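Local coordinates for protein N-acetylgalactosaminyltransferase 7 (Homo sapiens, PDB 6IWR) that belongs to the polypeptide GalNAc transferase family, joining a GT-A type glycosyltransferase domain to a ricin-type beta-trefoil lectin domain, at residues A[295-306]-A[458-468]. Numbering follows the deposited sequence.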
ATOM      1  N   ALA A 295       7.892  15.732 -19.175  1.00 30.02           N
ATOM      2  CA  ALA A 295       9.306  15.577 -18.880  1.00 27.87           C
ATOM      3  C   ALA A 295       9.532  14.156 -18.363  1.00 30.39           C
ATOM      4  O   ALA A 295       8.663  13.285 -18.483  1.00 27.47           O
ATOM      5  CB  ALA A 295       9.759  16.659 -17.888  1.00 27.70           C
ATOM      6  N   TRP A 296      10.703  13.929 -17.770  1.00 30.50           N
ATOM      7  CA  TRP A 296      11.100  12.624 -17.272  1.00 26.64           C
ATOM      8  C   TRP A 296      12.294  12.827 -16.356  1.00 27.55           C
ATOM      9  O   TRP A 296      12.986  13.838 -16.445  1.00 31.84           O
ATOM     10  CB  TRP A 296      11.459  11.682 -18.425  1.00 26.78           C
ATOM     11  CG  TRP A 296      12.550  12.248 -19.256  1.00 31.30           C
ATOM     12  CD1 TRP A 296      13.888  12.117 -19.039  1.00 30.44           C
ATOM     13  CD2 TRP A 296      12.408  13.071 -20.422  1.00 30.15           C
ATOM     14  NE1 TRP A 296      14.596  12.800 -19.997  1.00 27.93           N
ATOM     15  CE2 TRP A 296      13.715  13.396 -20.862  1.00 29.41           C
ATOM     16  CE3 TRP A 296      11.310  13.557 -21.137  1.00 29.24           C
ATOM     17  CZ2 TRP A 296      13.954  14.196 -21.983  1.00 25.97           C
ATOM     18  CZ3 TRP A 296      11.542  14.347 -22.254  1.00 27.48           C
ATOM     19  CH2 TRP A 296      12.860  14.656 -22.667  1.00 31.80           C
ATOM     20  N   ASP A 297      12.519  11.865 -15.464  1.00 31.27           N
ATOM     21  CA  ASP A 297      13.771  11.767 -14.724  1.00 29.83           C
ATOM     22  C   ASP A 297      14.672  10.776 -15.468  1.00 28.24           C
ATOM     23  O   ASP A 297      14.275  10.202 -16.484  1.00 26.01           O
ATOM     24  CB  ASP A 297      13.506  11.393 -13.254  1.00 26.32           C
ATOM     25  CG  ASP A 297      13.052   9.936 -13.066  1.00 30.11           C
ATOM     26  OD1 ASP A 297      13.283   9.095 -13.964  1.00 29.64           O
ATOM     27  OD2 ASP A 297      12.464   9.624 -11.994  1.00 36.51           O
ATOM     28  N   TRP A 298      15.878  10.538 -14.966  1.00 29.53           N
ATOM     29  CA  TRP A 298      16.862   9.778 -15.730  1.00 29.90           C
ATOM     30  C   TRP A 298      16.728   8.264 -15.577  1.00 29.47           C
ATOM     31  O   TRP A 298      17.522   7.515 -16.167  1.00 29.83           O
ATOM     32  CB  TRP A 298      18.254  10.287 -15.364  1.00 25.01           C
ATOM     33  CG  TRP A 298      18.245  11.735 -15.670  1.00 28.98           C
ATOM     34  CD1 TRP A 298      18.149  12.777 -14.786  1.00 31.90           C
ATOM     35  CD2 TRP A 298      18.204  12.317 -16.975  1.00 26.64           C
ATOM     36  NE1 TRP A 298      18.098  13.976 -15.467  1.00 25.96           N
ATOM     37  CE2 TRP A 298      18.126  13.715 -16.811  1.00 21.68           C
ATOM     38  CE3 TRP A 298      18.229  11.786 -18.274  1.00 28.03           C
ATOM     39  CZ2 TRP A 298      18.083  14.581 -17.881  1.00 28.45           C
ATOM     40  CZ3 TRP A 298      18.202  12.656 -19.346  1.00 24.06           C
ATOM     41  CH2 TRP A 298      18.116  14.035 -19.145  1.00 28.66           C
ATOM     42  N   SER A 299      15.734   7.801 -14.825  1.00 25.93           N
ATOM     43  CA  SER A 299      15.246   6.432 -14.943  1.00 35.84           C
ATOM     44  C   SER A 299      14.153   6.318 -15.991  1.00 32.24           C
ATOM     45  O   SER A 299      13.672   5.208 -16.265  1.00 36.11           O
ATOM     46  CB  SER A 299      14.729   5.925 -13.597  1.00 30.63           C
ATOM     47  OG  SER A 299      14.158   6.987 -12.869  1.00 39.40           O
ATOM     48  N   MET A 300      13.777   7.451 -16.584  1.00 31.03           N
ATOM     49  CA  MET A 300      12.770   7.543 -17.632  1.00 32.44           C
ATOM     50  C   MET A 300      11.356   7.356 -17.086  1.00 29.81           C
ATOM     51  O   MET A 300      10.478   6.851 -17.782  1.00 32.40           O
ATOM     52  CB  MET A 300      13.036   6.562 -18.774  1.00 28.86           C
ATOM     53  CG  MET A 300      12.300   6.977 -20.036  1.00 38.37           C
ATOM     54  SD  MET A 300      12.515   5.943 -21.499  1.00 36.18           S
ATOM     55  CE  MET A 300      13.742   6.833 -22.424  1.00 26.08           C
ATOM     56  N   LEU A 301      11.124   7.760 -15.844  1.00 26.43           N
ATOM     57  CA  LEU A 301       9.772   7.870 -15.330  1.00 28.46           C
ATOM     58  C   LEU A 301       9.163   9.200 -15.760  1.00 32.70           C
ATOM     59  O   LEU A 301       9.802  10.256 -15.679  1.00 27.94           O
ATOM     60  CB  LEU A 301       9.757   7.756 -13.810  1.00 32.17           C
ATOM     61  CG  LEU A 301      10.302   6.420 -13.317  1.00 40.91           C
ATOM     62  CD1 LEU A 301      10.147   6.368 -11.814  1.00 35.49           C
ATOM     63  CD2 LEU A 301       9.625   5.230 -14.032  1.00 28.47           C
ATOM     64  N   TRP A 302       7.923   9.131 -16.225  1.00 29.14           N
ATOM     65  CA  TRP A 302       7.174  10.304 -16.627  1.00 27.77           C
ATOM     66  C   TRP A 302       7.072  11.322 -15.494  1.00 27.46           C
ATOM     67  O   TRP A 302       6.793  10.959 -14.353  1.00 31.14           O
ATOM     68  CB  TRP A 302       5.787   9.847 -17.068  1.00 29.43           C
ATOM     69  CG  TRP A 302       4.813  10.929 -17.177  1.00 28.70           C
ATOM     70  CD1 TRP A 302       3.838  11.249 -16.277  1.00 25.91           C
ATOM     71  CD2 TRP A 302       4.706  11.868 -18.248  1.00 26.53           C
ATOM     72  NE1 TRP A 302       3.129  12.329 -16.732  1.00 28.75           N
ATOM     73  CE2 TRP A 302       3.646  12.729 -17.938  1.00 28.61           C
ATOM     74  CE3 TRP A 302       5.402  12.060 -19.444  1.00 29.74           C
ATOM     75  CZ2 TRP A 302       3.265  13.764 -18.772  1.00 28.50           C
ATOM     76  CZ3 TRP A 302       5.021  13.094 -20.271  1.00 31.49           C
ATOM     77  CH2 TRP A 302       3.961  13.931 -19.931  1.00 29.70           C
ATOM     78  N   LYS A 303       7.274  12.600 -15.819  1.00 27.40           N
ATOM     79  CA  LYS A 303       7.236  13.703 -14.863  1.00 25.68           C
ATOM     80  C   LYS A 303       6.636  14.930 -15.548  1.00 30.72           C
ATOM     81  O   LYS A 303       6.681  15.063 -16.778  1.00 30.60           O
ATOM     82  CB  LYS A 303       8.640  14.068 -14.336  1.00 29.80           C
ATOM     83  CG  LYS A 303       9.392  12.993 -13.556  1.00 31.52           C
ATOM     84  CD  LYS A 303       8.827  12.750 -12.167  1.00 28.67           C
ATOM     85  CE  LYS A 303       9.593  11.628 -11.452  1.00 33.11           C
ATOM     86  NZ  LYS A 303       8.945  11.208 -10.157  1.00 41.35           N
ATOM     87  N   ARG A 304       6.083  15.848 -14.753  1.00 28.79           N
ATOM     88  CA  ARG A 304       5.521  17.076 -15.310  1.00 30.21           C
ATOM     89  C   ARG A 304       6.170  18.294 -14.662  1.00 31.67           C
ATOM     90  O   ARG A 304       6.404  18.316 -13.452  1.00 29.93           O
ATOM     91  CB  ARG A 304       3.992  17.122 -15.140  1.00 24.89           C
ATOM     92  CG  ARG A 304       3.264  16.031 -15.925  1.00 25.92           C
ATOM     93  CD  ARG A 304       1.781  15.926 -15.525  1.00 32.48           C
ATOM     94  NE  ARG A 304       0.950  16.968 -16.143  1.00 43.35           N
ATOM     95  CZ  ARG A 304       0.387  17.984 -15.490  1.00 42.24           C
ATOM     96  NH1 ARG A 304       0.553  18.106 -14.171  1.00 42.91           N
ATOM     97  NH2 ARG A 304      -0.347  18.876 -16.154  1.00 42.61           N
ATOM     98  N   VAL A 305       6.473  19.306 -15.466  1.00 28.44           N
ATOM     99  CA  VAL A 305       7.096  20.503 -14.907  1.00 29.37           C
ATOM    100  C   VAL A 305       6.324  21.720 -15.394  1.00 32.07           C
ATOM    101  O   VAL A 305       5.708  21.685 -16.466  1.00 34.79           O
ATOM    102  CB  VAL A 305       8.587  20.602 -15.271  1.00 32.68           C
ATOM    103  CG1 VAL A 305       9.345  19.344 -14.836  1.00 19.90           C
ATOM    104  CG2 VAL A 305       8.746  20.890 -16.764  1.00 26.74           C
ATOM    105  N   PRO A 306       6.323  22.813 -14.646  1.00 35.87           N
ATOM    106  CA  PRO A 306       5.510  23.968 -15.045  1.00 36.81           C
ATOM    107  C   PRO A 306       5.976  24.543 -16.374  1.00 35.14           C
ATOM    108  O   PRO A 306       7.148  24.436 -16.750  1.00 34.65           O
ATOM    109  CB  PRO A 306       5.728  24.959 -13.899  1.00 38.54           C
ATOM    110  CG  PRO A 306       7.060  24.566 -13.328  1.00 38.34           C
ATOM    111  CD  PRO A 306       7.118  23.074 -13.438  1.00 33.79           C
ATOM    112  N   ALA A 458      14.399  20.946 -24.420  1.00 27.70           N
ATOM    113  CA  ALA A 458      14.128  20.362 -23.099  1.00 27.61           C
ATOM    114  C   ALA A 458      15.022  20.957 -22.004  1.00 30.30           C
ATOM    115  O   ALA A 458      15.278  20.337 -20.968  1.00 30.35           O
ATOM    116  CB  ALA A 458      14.271  18.844 -23.127  1.00 26.23           C
ATOM    117  N   TYR A 459      15.432  22.210 -22.219  1.00 30.05           N
ATOM    118  CA  TYR A 459      16.344  23.011 -21.406  1.00 31.33           C
ATOM    119  C   TYR A 459      15.937  23.150 -19.935  1.00 27.61           C
ATOM    120  O   TYR A 459      16.736  23.666 -19.153  1.00 28.53           O
ATOM    121  CB  TYR A 459      16.443  24.400 -22.049  1.00 28.47           C
ATOM    122  CG  TYR A 459      15.058  24.991 -22.200  1.00 31.27           C
ATOM    123  CD1 TYR A 459      14.418  25.569 -21.114  1.00 29.48           C
ATOM    124  CD2 TYR A 459      14.361  24.917 -23.406  1.00 25.02           C
ATOM    125  CE1 TYR A 459      13.157  26.085 -21.222  1.00 28.87           C
ATOM    126  CE2 TYR A 459      13.092  25.435 -23.519  1.00 26.37           C
ATOM    127  CZ  TYR A 459      12.489  26.013 -22.416  1.00 31.53           C
ATOM    128  OH  TYR A 459      11.208  26.534 -22.493  1.00 30.76           O
ATOM    129  N   ASP A 460      14.736  22.727 -19.529  1.00 28.05           N
ATOM    130  CA  ASP A 460      14.338  22.897 -18.128  1.00 27.92           C
ATOM    131  C   ASP A 460      14.385  21.620 -17.301  1.00 29.30           C
ATOM    132  O   ASP A 460      14.244  21.701 -16.073  1.00 30.13           O
ATOM    133  CB  ASP A 460      12.924  23.488 -17.997  1.00 23.65           C
ATOM    134  CG  ASP A 460      11.929  22.851 -18.936  1.00 28.35           C
ATOM    135  OD1 ASP A 460      12.380  22.131 -19.847  1.00 28.73           O
ATOM    136  OD2 ASP A 460      10.704  23.082 -18.788  1.00 28.99           O
ATOM    137  N   ILE A 461      14.605  20.456 -17.912  1.00 24.21           N
ATOM    138  CA  ILE A 461      14.452  19.215 -17.160  1.00 28.42           C
ATOM    139  C   ILE A 461      15.518  19.089 -16.074  1.00 29.97           C
ATOM    140  O   ILE A 461      15.210  18.767 -14.918  1.00 28.76           O
ATOM    141  CB  ILE A 461      14.472  18.006 -18.101  1.00 28.27           C
ATOM    142  CG1 ILE A 461      13.166  17.977 -18.885  1.00 24.56           C
ATOM    143  CG2 ILE A 461      14.756  16.727 -17.297  1.00 25.52           C
ATOM    144  CD1 ILE A 461      13.147  16.975 -20.003  1.00 32.90           C
ATOM    145  N   THR A 462      16.791  19.301 -16.422  1.00 33.02           N
ATOM    146  CA  THR A 462      17.822  19.071 -15.411  1.00 32.47           C
ATOM    147  C   THR A 462      17.695  20.038 -14.253  1.00 32.15           C
ATOM    148  O   THR A 462      18.270  19.799 -13.185  1.00 34.14           O
ATOM    149  CB  THR A 462      19.215  19.185 -15.991  1.00 30.30           C
ATOM    150  OG1 THR A 462      19.425  20.534 -16.434  1.00 44.69           O
ATOM    151  CG2 THR A 462      19.375  18.210 -17.144  1.00 35.02           C
ATOM    152  N   SER A 463      16.934  21.109 -14.431  1.00 36.02           N
ATOM    153  CA  SER A 463      16.667  22.005 -13.322  1.00 32.71           C
ATOM    154  C   SER A 463      15.620  21.441 -12.364  1.00 32.39           C
ATOM    155  O   SER A 463      15.512  21.915 -11.235  1.00 35.61           O
ATOM    156  CB  SER A 463      16.267  23.371 -13.873  1.00 31.58           C
ATOM    157  OG  SER A 463      14.978  23.739 -13.462  1.00 48.24           O
ATOM    158  N   HIS A 464      14.886  20.406 -12.756  1.00 30.44           N
ATOM    159  CA  HIS A 464      13.957  19.743 -11.847  1.00 33.45           C
ATOM    160  C   HIS A 464      14.368  18.324 -11.494  1.00 32.85           C
ATOM    161  O   HIS A 464      14.032  17.846 -10.405  1.00 32.88           O
ATOM    162  CB  HIS A 464      12.540  19.690 -12.444  1.00 29.10           C
ATOM    163  CG  HIS A 464      11.887  21.028 -12.583  1.00 30.47           C
ATOM    164  ND1 HIS A 464      11.132  21.593 -11.580  1.00 36.60           N
ATOM    165  CD2 HIS A 464      11.865  21.909 -13.609  1.00 27.40           C
ATOM    166  CE1 HIS A 464      10.678  22.768 -11.979  1.00 30.48           C
ATOM    167  NE2 HIS A 464      11.110  22.983 -13.207  1.00 26.64           N
ATOM    168  N   TYR A 465      15.051  17.633 -12.407  1.00 33.70           N
ATOM    169  CA  TYR A 465      15.588  16.292 -12.184  1.00 29.94           C
ATOM    170  C   TYR A 465      17.047  16.347 -12.621  1.00 34.11           C
ATOM    171  O   TYR A 465      17.373  16.131 -13.799  1.00 28.39           O
ATOM    172  CB  TYR A 465      14.752  15.246 -12.924  1.00 30.96           C
ATOM    173  CG  TYR A 465      13.312  15.326 -12.481  1.00 26.22           C
ATOM    174  CD1 TYR A 465      12.904  14.701 -11.328  1.00 30.37           C
ATOM    175  CD2 TYR A 465      12.391  16.090 -13.171  1.00 26.24           C
ATOM    176  CE1 TYR A 465      11.610  14.796 -10.877  1.00 29.38           C
ATOM    177  CE2 TYR A 465      11.070  16.190 -12.740  1.00 31.82           C
ATOM    178  CZ  TYR A 465      10.685  15.539 -11.580  1.00 35.59           C
ATOM    179  OH  TYR A 465       9.376  15.619 -11.105  1.00 37.42           O
ATOM    180  N   PRO A 466      17.951  16.684 -11.688  1.00 37.99           N
ATOM    181  CA  PRO A 466      19.375  16.854 -12.034  1.00 26.71           C
ATOM    182  C   PRO A 466      19.994  15.578 -12.583  1.00 29.18           C
ATOM    183  O   PRO A 466      19.548  14.466 -12.296  1.00 31.71           O
ATOM    184  CB  PRO A 466      20.024  17.238 -10.701  1.00 27.98           C
ATOM    185  CG  PRO A 466      18.891  17.725  -9.828  1.00 28.15           C
ATOM    186  CD  PRO A 466      17.641  17.052 -10.295  1.00 29.47           C
ATOM    187  N   LEU A 467      21.038  15.747 -13.379  1.00 27.65           N
ATOM    188  CA  LEU A 467      21.789  14.600 -13.870  1.00 26.33           C
ATOM    189  C   LEU A 467      22.349  13.812 -12.687  1.00 31.89           C
ATOM    190  O   LEU A 467      22.897  14.417 -11.759  1.00 31.69           O
ATOM    191  CB  LEU A 467      22.926  15.060 -14.769  1.00 28.44           C
ATOM    192  CG  LEU A 467      22.650  15.219 -16.271  1.00 36.05           C
ATOM    193  CD1 LEU A 467      21.137  15.215 -16.546  1.00 31.92           C
ATOM    194  CD2 LEU A 467      23.350  16.452 -16.868  1.00 20.87           C
ATOM    195  N   PRO A 468      22.243  12.484 -12.673  1.00 32.68           N
ATOM    196  CA  PRO A 468      22.669  11.734 -11.487  1.00 28.21           C
ATOM    197  C   PRO A 468      24.157  11.468 -11.531  1.00 28.95           C
ATOM    198  O   PRO A 468      24.724  11.331 -12.622  1.00 27.09           O
ATOM    199  CB  PRO A 468      21.880  10.427 -11.602  1.00 29.81           C
ATOM    200  CG  PRO A 468      21.870  10.176 -13.092  1.00 29.53           C
ATOM    201  CD  PRO A 468      21.687  11.577 -13.703  1.00 32.05           C
TER
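Ala295 and Ile461 bring the hairpin 295-306 within 6.5 Å, CA to CA, of the irregular chain 458-468, and at Asp297 and Tyr465 the CA atoms close to 5.5 Å. The hairpin pairs Ala295 with Lys303 through two backbone bonds and turns at 297-300, a type I beta turn. There Asp297 forms an Asx turn: its OD1 accepts from Ser299 N, Ser299 OG and Leu301 N, each well out of the carboxylate plane, a task suited to a short acid. A type I turn at 458-461 leads into a compact bend, where Ile461 O takes both His464 N and Tyr465 N.

Ile461, branched and wholly apolar, fills the middle. Its CG1 lies beside the backbone N (chi1 -72°), and from there CD1 sits over the Trp296 face, 3.5 Å from the centroid of the six-membered ring, while CG2 turns to Trp298. The small Ala295 lets Ile461 come close. The hairpin belongs to the glycosyltransferase family 2 region, and 458-468 is the connection from helix 450-457 to strand 471-474; Trp413 also meets both Trp296 and Trp298.

Trp298 joins polar and apolar roles: NE1 donates to Tyr465 O (2.8 Å, 153°) in the indole plane but above the carbonyl plane, while Leu467 CD1 packs against the indole, 3.4 Å from Trp298 CE2. Along the second strand, Lys303, bent at chi2 (-73°), lays its aliphatic CG over the Tyr465 ring, whose edge meets Val305 CG1. That same methyl rests on a face of His464, 3.8 Å from CG, and Asp460, beside Val305 CG2, forms a salt bridge with Arg293.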